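Local coordinates for protein N-acetylglucosamine-specific lectin (PDB 6A7T) that binds N-acetylglucosamine and N-acetylgalactosamine as a C-type lectin whose sugar recognition is independent of calcium, at residues Ser52-Cys56 with Pro150-Glu154; Val66-Asp72 with Phe109-Gly113. All coordinates share one frame; numbering follows the deposited sequence.

How the contacts relate
Both contacts lie within one C-type lectin domain, on opposite sides of the chain's centre, with their own centres about 18 Å apart. Contact 1 joins helix 49-58 to strand 149-155, an inner strand of the antiparallel sheet that also holds strands 38-47 and 62-63. Contact 2 sets the start of helix 69-80 against the long loop that follows strand 100-103. Along the chain, contact 2 is nested inside the loop that contact 1 closes. The two meet at one calcium ion: Glu154 of contact 1 and Glu67 and Glu71 of contact 2 bind it together with Thr65, so the metal ties strand 149-155 to helix 69-80 and the loop leading into it.

Contact 1: residues Ser52-Cys56 with Pro150-Glu154; sequences SKAFC and PCICE. With CA (calcium ion), chain D.
Cys56 and Cys153 both turn SG away from their own carbonyl carbons (chi1 -72° and -54°), which brings the two sulfurs together in a disulfide. The SG atoms of Cys56 and Cys153 are 2.0 Å apart. Phe55, with CG anti to the backbone N, swings its ring to the same side of the helix. The CD2-CE2 side of the ring does the touching: Phe55 CD2 is 3.8 Å from Cys153 SG. Cys151 SG approaches that same CD2 of Phe55 at 4.0 Å. Both sulfurs meet the ring obliquely, and Arg47 adds a cation-pi contact to it. One turn back along the helix, Ser52 CB packs 3.7 Å from Cys151 CB, while its hydroxyl is hydrogen-bonded to Gly48 O. The bridge between helix 49-58 and strand 149-155 is the long-range disulfide of the C-type lectin fold, linking the first helix to the last strand. The axes of the two short segments come within 8.8 Å and are inclined at 37°, and no hydrogen bond joins the segments, so covalent and apolar contacts hold the interface. Leu63 packs beside Ser52, Cys56 and Cys151. Glu154 leaves the strand on the side away from the helix; its chain is extended and binds calcium through both carboxylate oxygens, Glu154 OE2 at 2.4 Å and OE1 at 2.8 Å from the ion.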
loop_
_atom_site.group_PDB
_atom_site.type_symbol
_atom_site.label_atom_id
_atom_site.label_comp_id
_atom_site.label_asym_id
_atom_site.label_seq_id
_atom_site.Cartn_x
_atom_site.Cartn_y
_atom_site.Cartn_z
ATOM N N SER B 52 -23.189 -2.375 -9.465
ATOM C CA SER B 52 -22.717 -1.451 -8.496
ATOM C C SER B 52 -21.374 -0.872 -8.970
ATOM O O SER B 52 -21.184 0.319 -8.887
ATOM C CB SER B 52 -22.555 -2.088 -7.135
ATOM O OG SER B 52 -23.771 -2.663 -6.674
ATOM N N LYS B 53 -20.525 -1.732 -9.518
ATOM C CA LYS B 53 -19.244 -1.270 -10.113
ATOM C C LYS B 53 -19.522 -0.212 -11.184
ATOM O O LYS B 53 -18.953 0.900 -11.166
ATOM C CB LYS B 53 -18.466 -2.438 -10.687
ATOM C CG LYS B 53 -17.129 -2.038 -11.326
ATOM C CD LYS B 53 -16.393 -3.254 -11.828
ATOM C CE LYS B 53 -15.155 -2.872 -12.623
ATOM N NZ LYS B 53 -15.533 -2.066 -13.797
ATOM N N ALA B 54 -20.445 -0.538 -12.104
ATOM C CA ALA B 54 -20.836 0.452 -13.156
ATOM C C ALA B 54 -21.439 1.725 -12.574
ATOM O O ALA B 54 -21.210 2.803 -13.105
ATOM C CB ALA B 54 -21.797 -0.191 -14.129
ATOM N N PHE B 55 -22.310 1.608 -11.557
ATOM C CA PHE B 55 -22.906 2.745 -10.926
ATOM C C PHE B 55 -21.813 3.693 -10.407
ATOM O O PHE B 55 -21.890 4.906 -10.626
ATOM C CB PHE B 55 -23.855 2.338 -9.793
ATOM C CG PHE B 55 -24.386 3.491 -8.987
ATOM C CD1 PHE B 55 -25.311 4.403 -9.517
ATOM C CD2 PHE B 55 -23.907 3.736 -7.702
ATOM C CE1 PHE B 55 -25.752 5.477 -8.768
ATOM C CE2 PHE B 55 -24.338 4.815 -6.962
ATOM C CZ PHE B 55 -25.266 5.689 -7.493
ATOM N N CYS B 56 -20.827 3.153 -9.688
ATOM C CA CYS B 56 -19.838 4.047 -9.101
ATOM C C CYS B 56 -19.057 4.744 -10.239
ATOM O O CYS B 56 -18.725 5.946 -10.160
ATOM C CB CYS B 56 -18.912 3.271 -8.190
ATOM S SG CYS B 56 -19.736 2.756 -6.660
ATOM N N PRO B 150 -27.153 -2.678 -1.817
ATOM C CA PRO B 150 -26.583 -1.344 -1.835
ATOM C C PRO B 150 -25.060 -1.472 -1.977
ATOM O O PRO B 150 -24.490 -2.565 -1.975
ATOM C CB PRO B 150 -26.968 -0.776 -0.459
ATOM C CG PRO B 150 -26.879 -2.010 0.414
ATOM C CD PRO B 150 -27.379 -3.128 -0.445
ATOM N N CYS B 151 -24.416 -0.317 -2.123
ATOM C CA CYS B 151 -22.959 -0.322 -2.338
ATOM C C CYS B 151 -22.326 0.936 -1.759
ATOM O O CYS B 151 -23.035 1.882 -1.331
ATOM C CB CYS B 151 -22.706 -0.462 -3.833
ATOM S SG CYS B 151 -23.138 0.974 -4.847
ATOM N N ILE B 152 -20.981 0.946 -1.697
ATOM C CA ILE B 152 -20.218 2.125 -1.269
ATOM C C ILE B 152 -19.289 2.576 -2.405
ATOM O O ILE B 152 -18.439 1.830 -2.841
ATOM C CB ILE B 152 -19.409 1.804 -0.011
ATOM C CG1 ILE B 152 -20.277 1.160 1.054
ATOM C CG2 ILE B 152 -18.721 3.076 0.464
ATOM C CD1 ILE B 152 -19.567 0.599 2.230
ATOM N N CYS B 153 -19.512 3.788 -2.889
ATOM C CA CYS B 153 -18.610 4.402 -3.841
ATOM C C CYS B 153 -17.635 5.345 -3.124
ATOM O O CYS B 153 -17.897 5.875 -2.067
ATOM C CB CYS B 153 -19.324 5.229 -4.906
ATOM S SG CYS B 153 -20.626 4.338 -5.804
ATOM N N GLU B 154 -16.474 5.509 -3.746
ATOM C CA GLU B 154 -15.341 6.303 -3.202
ATOM C C GLU B 154 -14.746 7.149 -4.333
ATOM O O GLU B 154 -14.493 6.648 -5.384
ATOM C CB GLU B 154 -14.258 5.392 -2.627
ATOM C CG GLU B 154 -13.131 6.172 -1.945
ATOM C CD GLU B 154 -11.989 5.347 -1.365
ATOM O OE1 GLU B 154 -11.928 4.112 -1.679
ATOM O OE2 GLU B 154 -11.141 5.927 -0.639
HETATM CA CA CA D . -9.818 4.039 0.140
HETATM O O HOH W 1 -8.834 4.493 -2.146
HETATM O O HOH W 2 -8.525 5.837 1.058
#

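Contact 2: residues Val66-Asp72 with Phe109-Gly113; sequences VECSKED and FTFIG. With CA (calcium ion), chain D.
Phe111 CB rests against the backbone of the other segment, 3.7 Å from Cys68 CA and also near Glu67 O. With CG anti to the backbone N (chi1 170°), the ring projects along the first turn of helix 69-80. CG faces the Cys68 carbonyl carbon, whose oxygen lies over one ring face, offset toward the rim. On one flank CD1 nears Ser69 N and Phe111 CE1 meets Ser69 CB at 3.7 Å; on the other, Phe111 CD2 is 4.0 Å from Val66 CG1. CE2 and CZ end at Asp72, Phe111 CZ lying 3.4 Å from Asp72 OD2, with carboxylate and ring planes 40° apart. Tyr128 OH is hydrogen-bonded to Asp72 OD1, and Arg76 makes a salt bridge to Asp72 OD2. Cys68 is the N-cap of this helix, and its SG forms the interchain disulfide with Cys23 of the partner chain; 109-113, part of the C-type lectin long loop, packs beside this link. Thr110 OG1 donates to Glu67 O at 3.0 Å, tilted 25° from the carbonyl plane. Water 3 bridges Val66 O, Thr110 N and Phe111 O. Glu67 binds calcium through OE1 alone, Glu71 through both OE1 and OE2, and Glu67 N donates to Glu71 OE1 at 3.0 Å, which should steady that carboxylate.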
loop_
_atom_site.group_PDB
_atom_site.type_symbol
_atom_site.label_atom_id
_atom_site.label_comp_id
_atom_site.label_asym_id
_atom_site.label_seq_id
_atom_site.Cartn_x
_atom_site.Cartn_y
_atom_site.Cartn_z
ATOM N N VAL B 66 -10.279 -0.264 0.593
ATOM C CA VAL B 66 -10.056 0.035 2.005
ATOM C C VAL B 66 -8.590 -0.257 2.360
ATOM O O VAL B 66 -8.200 -1.437 2.475
ATOM C CB VAL B 66 -11.023 -0.787 2.875
ATOM C CG1 VAL B 66 -10.862 -0.529 4.360
ATOM C CG2 VAL B 66 -12.482 -0.579 2.450
ATOM N N GLU B 67 -7.783 0.819 2.469
ATOM C CA GLU B 67 -6.323 0.683 2.543
ATOM C C GLU B 67 -5.851 0.600 3.987
ATOM O O GLU B 67 -4.717 0.201 4.191
ATOM C CB GLU B 67 -5.651 1.831 1.793
ATOM C CG GLU B 67 -5.751 1.638 0.314
ATOM C CD GLU B 67 -7.052 2.090 -0.328
ATOM O OE1 GLU B 67 -7.759 2.916 0.313
ATOM O OE2 GLU B 67 -7.220 1.770 -1.531
ATOM N N CYS B 68 -6.688 0.940 4.965
ATOM C CA CYS B 68 -6.221 0.974 6.340
ATOM C C CYS B 68 -7.348 0.767 7.325
ATOM O O CYS B 68 -8.566 0.918 6.997
ATOM C CB CYS B 68 -5.541 2.302 6.670
ATOM S SG CYS B 68 -6.652 3.734 6.525
ATOM N N SER B 69 -6.952 0.487 8.567
ATOM C CA SER B 69 -7.912 0.224 9.648
ATOM C C SER B 69 -8.757 1.452 10.010
ATOM O O SER B 69 -9.951 1.322 10.325
ATOM C CB SER B 69 -7.187 -0.365 10.830
ATOM O OG SER B 69 -6.462 0.654 11.503
ATOM N N LYS B 70 -8.231 2.678 9.855
ATOM C CA LYS B 70 -8.997 3.843 10.133
ATOM C C LYS B 70 -10.176 3.996 9.150
ATOM O O LYS B 70 -11.251 4.390 9.564
ATOM C CB LYS B 70 -8.120 5.084 10.083
ATOM C CG LYS B 70 -7.187 5.214 11.286
ATOM C CD LYS B 70 -6.776 6.648 11.614
ATOM C CE LYS B 70 -6.343 7.503 10.440
ATOM N NZ LYS B 70 -4.904 7.322 10.151
ATOM N N GLU B 71 -9.936 3.675 7.876
ATOM C CA GLU B 71 -10.960 3.793 6.846
ATOM C C GLU B 71 -12.015 2.690 7.099
ATOM O O GLU B 71 -13.190 2.917 7.005
ATOM C CB GLU B 71 -10.297 3.639 5.478
ATOM C CG GLU B 71 -11.242 3.847 4.320
ATOM C CD GLU B 71 -10.599 3.811 2.962
ATOM O OE1 GLU B 71 -9.440 3.295 2.796
ATOM O OE2 GLU B 71 -11.268 4.233 2.040
ATOM N N ASP B 72 -11.532 1.488 7.401
ATOM C CA ASP B 72 -12.399 0.364 7.761
ATOM C C ASP B 72 -13.277 0.791 8.939
ATOM O O ASP B 72 -14.473 0.539 8.936
ATOM C CB ASP B 72 -11.575 -0.865 8.135
ATOM C CG ASP B 72 -12.396 -2.076 8.539
ATOM O OD1 ASP B 72 -12.994 -2.665 7.643
ATOM O OD2 ASP B 72 -12.337 -2.465 9.717
ATOM N N PHE B 109 -4.453 -6.272 -1.377
ATOM C CA PHE B 109 -4.853 -5.824 -0.081
ATOM C C PHE B 109 -3.614 -5.425 0.701
ATOM O O PHE B 109 -2.557 -6.102 0.566
ATOM C CB PHE B 109 -5.587 -6.920 0.677
ATOM C CG PHE B 109 -6.918 -7.366 0.116
ATOM C CD1 PHE B 109 -7.751 -6.493 -0.550
ATOM C CD2 PHE B 109 -7.312 -8.692 0.262
ATOM C CE1 PHE B 109 -8.968 -6.921 -1.040
ATOM C CE2 PHE B 109 -8.528 -9.129 -0.238
ATOM C CZ PHE B 109 -9.355 -8.234 -0.884
ATOM N N THR B 110 -3.791 -4.370 1.513
ATOM C CA THR B 110 -2.871 -3.943 2.537
ATOM C C THR B 110 -3.485 -4.303 3.878
ATOM O O THR B 110 -3.156 -5.301 4.490
ATOM C CB THR B 110 -2.528 -2.457 2.347
ATOM O OG1 THR B 110 -3.679 -1.640 2.106
ATOM C CG2 THR B 110 -1.624 -2.234 1.158
ATOM N N PHE B 111 -4.438 -3.486 4.331
ATOM C CA PHE B 111 -5.300 -3.837 5.437
ATOM C C PHE B 111 -6.121 -5.065 5.034
ATOM O O PHE B 111 -6.496 -5.154 3.888
ATOM C CB PHE B 111 -6.232 -2.665 5.750
ATOM C CG PHE B 111 -7.331 -2.996 6.729
ATOM C CD1 PHE B 111 -7.081 -3.095 8.080
ATOM C CD2 PHE B 111 -8.627 -3.259 6.292
ATOM C CE1 PHE B 111 -8.086 -3.441 8.979
ATOM C CE2 PHE B 111 -9.617 -3.628 7.184
ATOM C CZ PHE B 111 -9.369 -3.685 8.528
ATOM N N ILE B 112 -6.257 -6.030 5.959
ATOM C CA ILE B 112 -7.014 -7.239 5.745
ATOM C C ILE B 112 -8.237 -7.162 6.642
ATOM O O ILE B 112 -8.127 -7.101 7.866
ATOM C CB ILE B 112 -6.187 -8.509 6.047
ATOM C CG1 ILE B 112 -4.871 -8.494 5.264
ATOM C CG2 ILE B 112 -7.010 -9.764 5.767
ATOM C CD1 ILE B 112 -5.010 -8.748 3.778
ATOM N N GLY B 113 -9.423 -7.135 6.019
ATOM C CA GLY B 113 -10.658 -6.860 6.744
ATOM C C GLY B 113 -11.669 -8.000 6.714
ATOM O O GLY B 113 -12.874 -7.786 7.014
HETATM CA CA CA D . -9.818 4.039 0.140
HETATM O O HOH W 3 -6.479 -3.482 1.852
HETATM O O HOH W 1 -8.834 4.493 -2.146
HETATM O O HOH W 4 -13.394 -5.327 8.316
HETATM O O HOH W 2 -8.525 5.837 1.058
#